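Local coordinates for protein putative TetR-family transcriptional regulator (Syntrophomonas wolfei subsp. wolfei, PDB 3LWJ) that probably binds DNA through a helix-turn-helix motif and regulates transcription as a member of the TetR family, at residues 55-60 with 118-123; 65-70 with 125-130; 106-111 with 171-176. All blocks are in the same frame, centred on the assembly; numbering follows the deposited sequence. Where two conformers were deposited one is given.

Interaction 1. Residues 55-60 with 118-123; sequences DKEDIL and APIDQC
OD1 of Asp-55 receives two backbone N-H groups, one of them from Glu-57, the residue that leads the contact with Ile-120. The bond from Asp-58 N to Asp-55 OD1 is 3.0 Å and nearly in line with the C-O bond of the acceptor, whereas that from Glu-57 N is weak. In return Asp-55 N makes a weak bond to a carboxylate oxygen of Asp-58, completing a capping box. Just inside this cap, a bend at chi2 (67°) sets Glu-57 CD 3.9 Å from Ile-120 CD1, and the two side chains cross at about a right angle. The Ile-120 CD1 methyl comes within 3.4 Å of Glu-57 OE2, an oxygen whose hydrogen-bond partner is the hydroxyl of Tyr-30, and within 3.8 Å of Glu-57 CG. One turn later, Leu-60 CD2 touches both Ile-120 CG2 and Cys-123 CB at 4.0 Å, while Cys-123 SG approaches Glu-57 O at 3.8 Å. Tyr-30 also packs on Leu-60 and Ile-120. The axes of the two helical segments come within 10.0 Å at an angle of 22°. A capped first turn after the predicted helix-turn-helix, packed against a core helix, is consistent with the junction between DNA-binding and core domains in the TetR family.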
loop_
_atom_site.group_PDB
_atom_site.type_symbol
_atom_site.label_atom_id
_atom_site.label_comp_id
_atom_site.label_asym_id
_atom_site.label_seq_id
_atom_site.Cartn_x
_atom_site.Cartn_y
_atom_site.Cartn_z
ATOM N N ASP A 55 25.959 -5.773 -5.895
ATOM C CA ASP A 55 25.299 -4.586 -6.494
ATOM C C ASP A 55 24.344 -3.846 -5.497
ATOM O O ASP A 55 24.335 -4.180 -4.314
ATOM C CB ASP A 55 24.586 -4.972 -7.816
ATOM C CG ASP A 55 23.324 -5.775 -7.622
ATOM O OD1 ASP A 55 22.777 -5.846 -6.501
ATOM O OD2 ASP A 55 22.832 -6.317 -8.642
ATOM N N LYS A 56 23.574 -2.849 -5.956
ATOM C CA LYS A 56 22.636 -2.111 -5.067
ATOM C C LYS A 56 21.526 -2.988 -4.474
ATOM O O LYS A 56 21.088 -2.785 -3.332
ATOM C CB LYS A 56 21.946 -0.953 -5.784
ATOM C CG LYS A 56 22.706 0.326 -5.889
ATOM C CD LYS A 56 21.797 1.423 -6.453
ATOM C CE LYS A 56 21.424 1.176 -7.920
ATOM N NZ LYS A 56 20.624 2.249 -8.537
ATOM N N GLU A 57 21.041 -3.929 -5.273
ATOM C CA GLU A 57 19.949 -4.762 -4.843
ATOM C C GLU A 57 20.384 -5.675 -3.700
ATOM O O GLU A 57 19.577 -6.011 -2.835
ATOM C CB GLU A 57 19.384 -5.573 -6.008
ATOM C CG GLU A 57 18.530 -4.734 -6.953
ATOM C CD GLU A 57 19.338 -3.677 -7.705
ATOM O OE1 GLU A 57 20.388 -4.032 -8.282
ATOM O OE2 GLU A 57 18.945 -2.483 -7.708
ATOM N N ASP A 58 21.648 -6.087 -3.698
ATOM C CA ASP A 58 22.191 -6.841 -2.576
ATOM C C ASP A 58 22.165 -5.958 -1.328
ATOM O O ASP A 58 21.914 -6.441 -0.230
ATOM C CB ASP A 58 23.616 -7.333 -2.874
ATOM C CG ASP A 58 23.638 -8.524 -3.833
ATOM O OD1 ASP A 58 22.812 -9.446 -3.667
ATOM O OD2 ASP A 58 24.488 -8.547 -4.743
ATOM N N ILE A 59 22.418 -4.658 -1.505
ATOM C CA ILE A 59 22.423 -3.740 -0.355
ATOM C C ILE A 59 20.996 -3.569 0.197
ATOM O O ILE A 59 20.769 -3.726 1.402
ATOM C CB ILE A 59 23.098 -2.382 -0.672
ATOM C CG1 ILE A 59 24.618 -2.576 -0.759
ATOM C CG2 ILE A 59 22.789 -1.367 0.413
ATOM C CD1 ILE A 59 25.347 -1.498 -1.475
ATOM N N LEU A 60 20.041 -3.332 -0.703
ATOM C CA LEU A 60 18.642 -3.199 -0.349
ATOM C C LEU A 60 18.159 -4.469 0.367
ATOM O O LEU A 60 17.538 -4.347 1.412
ATOM C CB LEU A 60 17.789 -2.865 -1.602
ATOM C CG LEU A 60 16.291 -2.586 -1.388
ATOM C CD1 LEU A 60 16.103 -1.382 -0.497
ATOM C CD2 LEU A 60 15.474 -2.414 -2.684
ATOM N N ALA A 118 10.982 -4.682 -11.418
ATOM C CA ALA A 118 10.843 -6.061 -10.931
ATOM C C ALA A 118 11.970 -6.480 -9.987
ATOM O O ALA A 118 11.712 -7.165 -9.002
ATOM C CB ALA A 118 10.697 -7.061 -12.065
ATOM N N PRO A 119 13.219 -6.060 -10.252
ATOM C CA PRO A 119 14.231 -6.494 -9.263
ATOM C C PRO A 119 14.025 -5.908 -7.864
ATOM O O PRO A 119 14.298 -6.572 -6.868
ATOM C CB PRO A 119 15.550 -5.997 -9.866
ATOM C CG PRO A 119 15.317 -6.045 -11.309
ATOM C CD PRO A 119 13.864 -5.569 -11.485
ATOM N N ILE A 120 13.574 -4.663 -7.797
ATOM C CA ILE A 120 13.369 -3.993 -6.487
ATOM C C ILE A 120 12.106 -4.544 -5.841
ATOM O O ILE A 120 12.103 -4.861 -4.646
ATOM C CB ILE A 120 13.371 -2.473 -6.650
ATOM C CG1 ILE A 120 14.828 -1.989 -6.776
ATOM C CG2 ILE A 120 12.701 -1.784 -5.458
ATOM C CD1 ILE A 120 15.600 -2.473 -8.004
ATOM N N ASP A 121 11.061 -4.745 -6.647
ATOM C CA ASP A 121 9.868 -5.442 -6.145
ATOM C C ASP A 121 10.165 -6.867 -5.642
ATOM O O ASP A 121 9.621 -7.282 -4.614
ATOM C CB ASP A 121 8.752 -5.409 -7.171
ATOM C CG ASP A 121 8.045 -4.058 -7.204
ATOM O OD1 ASP A 121 7.728 -3.511 -6.110
ATOM O OD2 ASP A 121 7.777 -3.563 -8.318
ATOM N N GLN A 122 11.059 -7.602 -6.308
ATOM C CA GLN A 122 11.510 -8.914 -5.811
ATOM C C GLN A 122 12.115 -8.741 -4.401
ATOM O O GLN A 122 11.887 -9.546 -3.531
ATOM C CB GLN A 122 12.535 -9.584 -6.773
ATOM C CG GLN A 122 11.953 -10.193 -8.102
ATOM C CD GLN A 122 13.019 -10.603 -9.167
ATOM O OE1 GLN A 122 12.669 -11.139 -10.228
ATOM N NE2 GLN A 122 14.306 -10.364 -8.878
ATOM N N CYS A 123 12.927 -7.696 -4.196
ATOM C CA CYS A 123 13.522 -7.470 -2.864
ATOM C C CYS A 123 12.438 -7.157 -1.831
ATOM O O CYS A 123 12.444 -7.677 -0.723
ATOM C CB CYS A 123 14.488 -6.300 -2.865
ATOM S SG CYS A 123 15.922 -6.474 -3.932
#

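Interaction 2. Residues 65-70 with 125-130; sequences EDFAKQ and KQFEDR
The long helix that carries the chain from the DNA-binding region into the all-helical core of a TetR-type fold here pairs Phe-67 and Ala-68 with Phe-127 and Arg-130 of helix 118-144. The two segments are nearly parallel, 11° apart, with axes 9.7 Å from each other. On the buried side the Phe-67 and Phe-127 rings lie almost parallel, their planes at 8°, but they are slid so far that they barely overlap, with centroids 5.6 Å apart. The touch is made where Phe-67 CD2 meets Phe-127 CZ at 3.7 Å. The edge of the Phe-127 ring also faces the backbone, CE1 lying 3.7 Å from Ala-68 N, and Tyr-110 makes an edge-to-face pair with the same ring. Toward the surface, Arg-130 reaches across fully extended from CG to NE, laying one face of its guanidinium over the Ala-68 methyl, with Ala-68 CB 3.7 Å from Arg-130 NH1. Its NH1 donates a weak bond of 3.3 Å to Glu-65 O, a carbonyl already used by Lys-69 N. Arg-130 and Lys-69 lie side by side, pointing the same way, yet their charged ends stay apart. The chemistry implies a contact resting on van der Waals packing, of slid rings on the buried side and of the Arg-130 side chain over Ala-68 and Lys-69 nearer the surface, with one weak polar bond.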
loop_
_atom_site.group_PDB
_atom_site.type_symbol
_atom_site.label_atom_id
_atom_site.label_comp_id
_atom_site.label_asym_id
_atom_site.label_seq_id
_atom_site.Cartn_x
_atom_site.Cartn_y
_atom_site.Cartn_z
ATOM N N GLU A 65 16.457 -7.149 5.331
ATOM C CA GLU A 65 16.657 -8.307 6.217
ATOM C C GLU A 65 16.865 -7.894 7.676
ATOM O O GLU A 65 16.284 -8.474 8.584
ATOM C CB GLU A 65 17.898 -9.102 5.808
ATOM C CG GLU A 65 17.655 -10.067 4.672
ATOM C CD GLU A 65 18.951 -10.609 4.038
ATOM O OE1 GLU A 65 20.067 -10.371 4.585
ATOM O OE2 GLU A 65 18.836 -11.272 2.979
ATOM N N ASP A 66 17.738 -6.920 7.881
ATOM C CA ASP A 66 17.999 -6.373 9.203
ATOM C C ASP A 66 16.718 -5.780 9.770
ATOM O O ASP A 66 16.435 -5.934 10.939
ATOM C CB ASP A 66 19.053 -5.289 9.098
ATOM C CG ASP A 66 20.466 -5.864 8.851
ATOM O OD1 ASP A 66 20.587 -7.097 8.712
ATOM O OD2 ASP A 66 21.450 -5.095 8.782
ATOM N N PHE A 67 15.950 -5.113 8.914
ATOM C CA PHE A 67 14.704 -4.443 9.301
ATOM C C PHE A 67 13.664 -5.466 9.763
ATOM O O PHE A 67 13.089 -5.335 10.839
ATOM C CB PHE A 67 14.211 -3.659 8.088
ATOM C CG PHE A 67 13.243 -2.513 8.360
ATOM C CD1 PHE A 67 13.101 -1.905 9.614
ATOM C CD2 PHE A 67 12.514 -2.001 7.288
ATOM C CE1 PHE A 67 12.233 -0.831 9.782
ATOM C CE2 PHE A 67 11.650 -0.927 7.448
ATOM C CZ PHE A 67 11.514 -0.333 8.706
ATOM N N ALA A 68 13.427 -6.485 8.940
ATOM C CA ALA A 68 12.501 -7.584 9.296
ATOM C C ALA A 68 12.936 -8.225 10.606
ATOM O O ALA A 68 12.121 -8.546 11.452
ATOM C CB ALA A 68 12.455 -8.671 8.168
ATOM N N LYS A 69 14.234 -8.424 10.741
ATOM C CA LYS A 69 14.787 -9.072 11.886
ATOM C C LYS A 69 14.517 -8.265 13.163
ATOM O O LYS A 69 14.207 -8.833 14.213
ATOM C CB LYS A 69 16.290 -9.282 11.693
ATOM C CG LYS A 69 16.891 -10.120 12.787
ATOM C CD LYS A 69 18.382 -10.318 12.646
ATOM C CE LYS A 69 18.859 -11.223 13.779
ATOM N NZ LYS A 69 20.326 -11.272 13.845
ATOM N N GLN A 70 14.655 -6.953 13.073
ATOM C CA GLN A 70 14.399 -6.073 14.223
ATOM C C GLN A 70 12.895 -6.025 14.617
ATOM O O GLN A 70 12.552 -6.067 15.810
ATOM C CB GLN A 70 14.939 -4.679 13.915
ATOM C CG GLN A 70 14.920 -3.672 15.070
ATOM C CD GLN A 70 15.258 -2.259 14.584
ATOM O OE1 GLN A 70 15.753 -2.083 13.457
ATOM N NE2 GLN A 70 14.967 -1.249 15.414
ATOM N N LYS A 125 9.504 -8.066 -1.929
ATOM C CA LYS A 125 8.654 -9.263 -1.783
ATOM C C LYS A 125 9.220 -10.204 -0.740
ATOM O O LYS A 125 8.482 -10.768 0.049
ATOM C CB LYS A 125 8.413 -10.003 -3.117
ATOM C CG LYS A 125 7.308 -11.085 -3.000
ATOM C CD LYS A 125 7.026 -11.824 -4.344
ATOM C CE LYS A 125 6.051 -12.959 -4.148
ATOM N NZ LYS A 125 6.607 -14.049 -3.269
ATOM N N GLN A 126 10.539 -10.311 -0.691
ATOM C CA GLN A 126 11.166 -11.160 0.310
ATOM C C GLN A 126 10.969 -10.609 1.723
ATOM O O GLN A 126 10.674 -11.348 2.650
ATOM C CB GLN A 126 12.651 -11.377 -0.037
ATOM C CG GLN A 126 12.787 -12.080 -1.365
ATOM C CD GLN A 126 14.217 -12.373 -1.777
ATOM O OE1 GLN A 126 15.094 -12.580 -0.927
ATOM N NE2 GLN A 126 14.457 -12.409 -3.100
ATOM N N PHE A 127 11.130 -9.304 1.867
ATOM C CA PHE A 127 10.877 -8.601 3.121
ATOM C C PHE A 127 9.394 -8.781 3.562
ATOM O O PHE A 127 9.098 -9.308 4.636
ATOM C CB PHE A 127 11.261 -7.132 2.920
ATOM C CG PHE A 127 10.844 -6.240 4.030
ATOM C CD1 PHE A 127 11.480 -6.310 5.254
ATOM C CD2 PHE A 127 9.823 -5.326 3.854
ATOM C CE1 PHE A 127 11.107 -5.505 6.295
ATOM C CE2 PHE A 127 9.434 -4.506 4.909
ATOM C CZ PHE A 127 10.087 -4.590 6.127
ATOM N N GLU A 128 8.476 -8.418 2.688
ATOM C CA GLU A 128 7.041 -8.538 2.976
ATOM C C GLU A 128 6.562 -9.975 3.229
ATOM O O GLU A 128 5.798 -10.193 4.168
ATOM C CB GLU A 128 6.239 -7.818 1.875
ATOM C CG GLU A 128 6.423 -6.283 2.055
ATOM C CD GLU A 128 5.687 -5.401 1.085
ATOM O OE1 GLU A 128 5.352 -5.843 -0.021
ATOM O OE2 GLU A 128 5.481 -4.226 1.440
ATOM N N ASP A 129 7.039 -10.948 2.446
ATOM C CA ASP A 129 6.677 -12.377 2.632
ATOM C C ASP A 129 7.116 -12.850 4.006
ATOM O O ASP A 129 6.409 -13.646 4.672
ATOM C CB ASP A 129 7.320 -13.283 1.548
ATOM C CG ASP A 129 6.582 -13.245 0.208
ATOM O OD1 ASP A 129 5.495 -12.601 0.087
ATOM O OD2 ASP A 129 7.098 -13.875 -0.747
ATOM N N ARG A 130 8.270 -12.363 4.446
ATOM C CA ARG A 130 8.802 -12.745 5.760
ATOM C C ARG A 130 7.919 -12.237 6.897
ATOM O O ARG A 130 7.587 -12.995 7.820
ATOM C CB ARG A 130 10.210 -12.189 5.946
ATOM C CG ARG A 130 10.888 -12.614 7.250
ATOM C CD ARG A 130 12.361 -12.339 7.184
ATOM N NE ARG A 130 13.035 -12.527 8.469
ATOM C CZ ARG A 130 14.258 -12.081 8.725
ATOM N NH1 ARG A 130 14.948 -11.413 7.793
ATOM N NH2 ARG A 130 14.793 -12.289 9.913
#

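Interaction 3. Residues 106-111 with 171-176; sequences LSEIYS and WVVLKA
Val-172 presents both of its methyl groups to the opposing segment, CG1 against the backbone and Ser-111, CG2 against the stem of Glu-108. The setting is helix-to-helix packing within the core of a TetR-type fold, where helix 104-113 meets helix 153-173 near its C-terminal end, at a wider pi-type turn over 171-173, and the closest backbone pair is Glu-108 with Val-172, 5.9 Å between CA atoms. In Val-172, CG1 takes the crowded position between the backbone N and the carbonyl carbon (chi1 78°). This methyl lies against the backbone of the opposing helix, 3.9 Å from Glu-108 CA, and also meets the hydroxyl oxygen of Ser-111, with Val-172 CG1 and Ser-111 OG at 3.8 Å. The other branch, CG2, is 4.0 Å from Glu-108 CB and equally near CG, so the aliphatic stem of the glutamate is what packs. The two side chains cross obliquely. From CG the glutamate runs on extended, and its OE2 is engaged by Arg-112 in a salt bridge.

Val-173 completes the apolar patch with its CG2, which comes to 3.7 Å from Ser-111 CB. Ser-111 CB lies mainly against Val-173, while its OG meets Val-172. That hydroxyl is turned back on its own helix: Ser-111 OG donates to Ser-107 O over 2.7 Å, from the face of the carbonyl plane opposite to the one reached by Ser-111 N, so this hydroxyl is satisfied within its own helix, and no hydrogen bond crosses the contact. Val-173 also packs on Asp-121 of the second subunit, so this valine takes part in the dimer interface as well. Lys-175, with positive phi (55°), folds its chain back until NZ donates to Val-172 O over 2.8 Å.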
loop_
_atom_site.group_PDB
_atom_site.type_symbol
_atom_site.label_atom_id
_atom_site.label_comp_id
_atom_site.label_asym_id
_atom_site.label_seq_id
_atom_site.Cartn_x
_atom_site.Cartn_y
_atom_site.Cartn_z
ATOM N N LEU A 106 15.004 4.524 6.052
ATOM C CA LEU A 106 14.695 3.248 5.400
ATOM C C LEU A 106 13.194 3.081 5.141
ATOM O O LEU A 106 12.801 2.583 4.071
ATOM C CB LEU A 106 15.246 2.064 6.223
ATOM C CG LEU A 106 15.005 0.651 5.674
ATOM C CD1 LEU A 106 15.429 0.539 4.196
ATOM C CD2 LEU A 106 15.687 -0.387 6.523
ATOM N N SER A 107 12.369 3.470 6.121
ATOM C CA SER A 107 10.915 3.487 5.957
ATOM C C SER A 107 10.550 4.360 4.763
ATOM O O SER A 107 9.690 4.020 3.968
ATOM C CB SER A 107 10.218 4.010 7.232
ATOM O OG SER A 107 10.285 3.069 8.331
ATOM N N GLU A 108 11.214 5.491 4.619
ATOM C CA GLU A 108 10.987 6.324 3.443
ATOM C C GLU A 108 11.330 5.594 2.134
ATOM O O GLU A 108 10.498 5.549 1.226
ATOM C CB GLU A 108 11.757 7.625 3.530
ATOM C CG GLU A 108 11.070 8.741 2.754
ATOM C CD GLU A 108 11.871 10.045 2.730
ATOM O OE1 GLU A 108 12.376 10.474 3.797
ATOM O OE2 GLU A 108 11.994 10.612 1.623
ATOM N N ILE A 109 12.539 5.021 2.033
ATOM C CA ILE A 109 12.926 4.297 0.825
ATOM C C ILE A 109 11.928 3.169 0.545
ATOM O O ILE A 109 11.431 3.072 -0.556
ATOM C CB ILE A 109 14.340 3.695 0.913
ATOM C CG1 ILE A 109 15.416 4.784 0.989
ATOM C CG2 ILE A 109 14.631 2.741 -0.292
ATOM C CD1 ILE A 109 15.416 5.750 -0.170
ATOM N N TYR A 110 11.618 2.349 1.559
ATOM C CA TYR A 110 10.587 1.295 1.443
ATOM C C TYR A 110 9.277 1.810 0.880
ATOM O O TYR A 110 8.631 1.129 0.071
ATOM C CB TYR A 110 10.379 0.672 2.815
ATOM C CG TYR A 110 9.226 -0.273 2.981
ATOM C CD1 TYR A 110 9.065 -1.393 2.142
ATOM C CD2 TYR A 110 8.318 -0.096 4.039
ATOM C CE1 TYR A 110 7.990 -2.284 2.338
ATOM C CE2 TYR A 110 7.258 -0.988 4.241
ATOM C CZ TYR A 110 7.117 -2.084 3.386
ATOM O OH TYR A 110 6.078 -2.951 3.583
ATOM N N SER A 111 8.889 3.008 1.314
ATOM C CA SER A 111 7.605 3.622 0.954
ATOM C C SER A 111 7.631 4.311 -0.385
ATOM O O SER A 111 6.585 4.704 -0.893
ATOM C CB SER A 111 7.192 4.663 2.010
ATOM O OG SER A 111 7.052 4.068 3.288
ATOM N N TRP A 171 2.585 9.099 6.468
ATOM C CA TRP A 171 3.375 9.872 7.437
ATOM C C TRP A 171 4.684 10.330 6.816
ATOM O O TRP A 171 4.922 11.546 6.664
ATOM C CB TRP A 171 3.638 9.059 8.683
ATOM C CG TRP A 171 4.666 9.629 9.603
ATOM C CD1 TRP A 171 4.661 10.863 10.186
ATOM C CD2 TRP A 171 5.830 8.960 10.094
ATOM N NE1 TRP A 171 5.771 11.011 10.984
ATOM C CE2 TRP A 171 6.498 9.851 10.950
ATOM C CE3 TRP A 171 6.367 7.688 9.900
ATOM C CZ2 TRP A 171 7.685 9.519 11.597
ATOM C CZ3 TRP A 171 7.551 7.358 10.557
ATOM C CH2 TRP A 171 8.196 8.273 11.384
ATOM N N VAL A 172 5.507 9.356 6.402
ATOM C CA VAL A 172 6.875 9.635 5.999
ATOM C C VAL A 172 7.005 10.158 4.564
ATOM O O VAL A 172 7.935 10.898 4.287
ATOM C CB VAL A 172 7.841 8.405 6.262
ATOM C CG1 VAL A 172 7.689 7.300 5.179
ATOM C CG2 VAL A 172 9.265 8.877 6.360
ATOM N N VAL A 173 6.112 9.786 3.649
ATOM C CA VAL A 173 6.196 10.321 2.296
ATOM C C VAL A 173 5.244 11.515 2.074
ATOM O O VAL A 173 5.711 12.591 1.694
ATOM C CB VAL A 173 6.001 9.275 1.210
ATOM C CG1 VAL A 173 5.931 9.927 -0.162
ATOM C CG2 VAL A 173 7.142 8.239 1.265
ATOM N N LEU A 174 3.941 11.342 2.286
ATOM C CA LEU A 174 2.988 12.448 2.081
ATOM C C LEU A 174 3.088 13.560 3.115
ATOM O O LEU A 174 2.729 14.709 2.825
ATOM C CB LEU A 174 1.546 11.962 2.089
ATOM C CG LEU A 174 1.112 10.988 1.010
ATOM C CD1 LEU A 174 -0.407 10.964 1.004
ATOM C CD2 LEU A 174 1.635 11.445 -0.326
ATOM N N LYS A 175 3.592 13.241 4.300
ATOM C CA LYS A 175 3.595 14.192 5.415
ATOM C C LYS A 175 2.167 14.681 5.642
ATOM O O LYS A 175 1.979 15.830 5.952
ATOM C CB LYS A 175 4.482 15.422 5.130
ATOM C CG LYS A 175 5.804 15.191 4.401
ATOM C CD LYS A 175 6.884 14.707 5.343
ATOM C CE LYS A 175 8.221 14.543 4.614
ATOM N NZ LYS A 175 8.984 13.385 5.172
ATOM N N ALA A 176 1.170 13.822 5.427
ATOM C CA ALA A 176 -0.256 14.198 5.545
ATOM C C ALA A 176 -0.803 13.913 6.957
ATOM O O ALA A 176 -1.819 14.460 7.357
ATOM C CB ALA A 176 -1.092 13.449 4.467
#

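In the fold
Interactions 1 and 2 are successive steps along one pair of helices, 56-79 and 118-144, with centres about 13 Å apart; the first lies beside the predicted DNA-binding motif and the second deeper in the core. Interaction 3 brings in the helices on either side of 118-144 in the chain, its centre about 17 Å from that of interaction 2 and about 18 Å from that of interaction 1. Interactions 2 and 3 touch directly: Tyr-110 OH probably hydrogen-bonds to Glu-128 OE2 at 2.6 Å, and Phe-67 CZ packs on Ser-107 OG at 3.6 Å. Across the dimer, Asp-121 of interaction 1 meets Leu-174 of the second subunit, so segment 118-123 of one chain packs against segment 171-176 of the other.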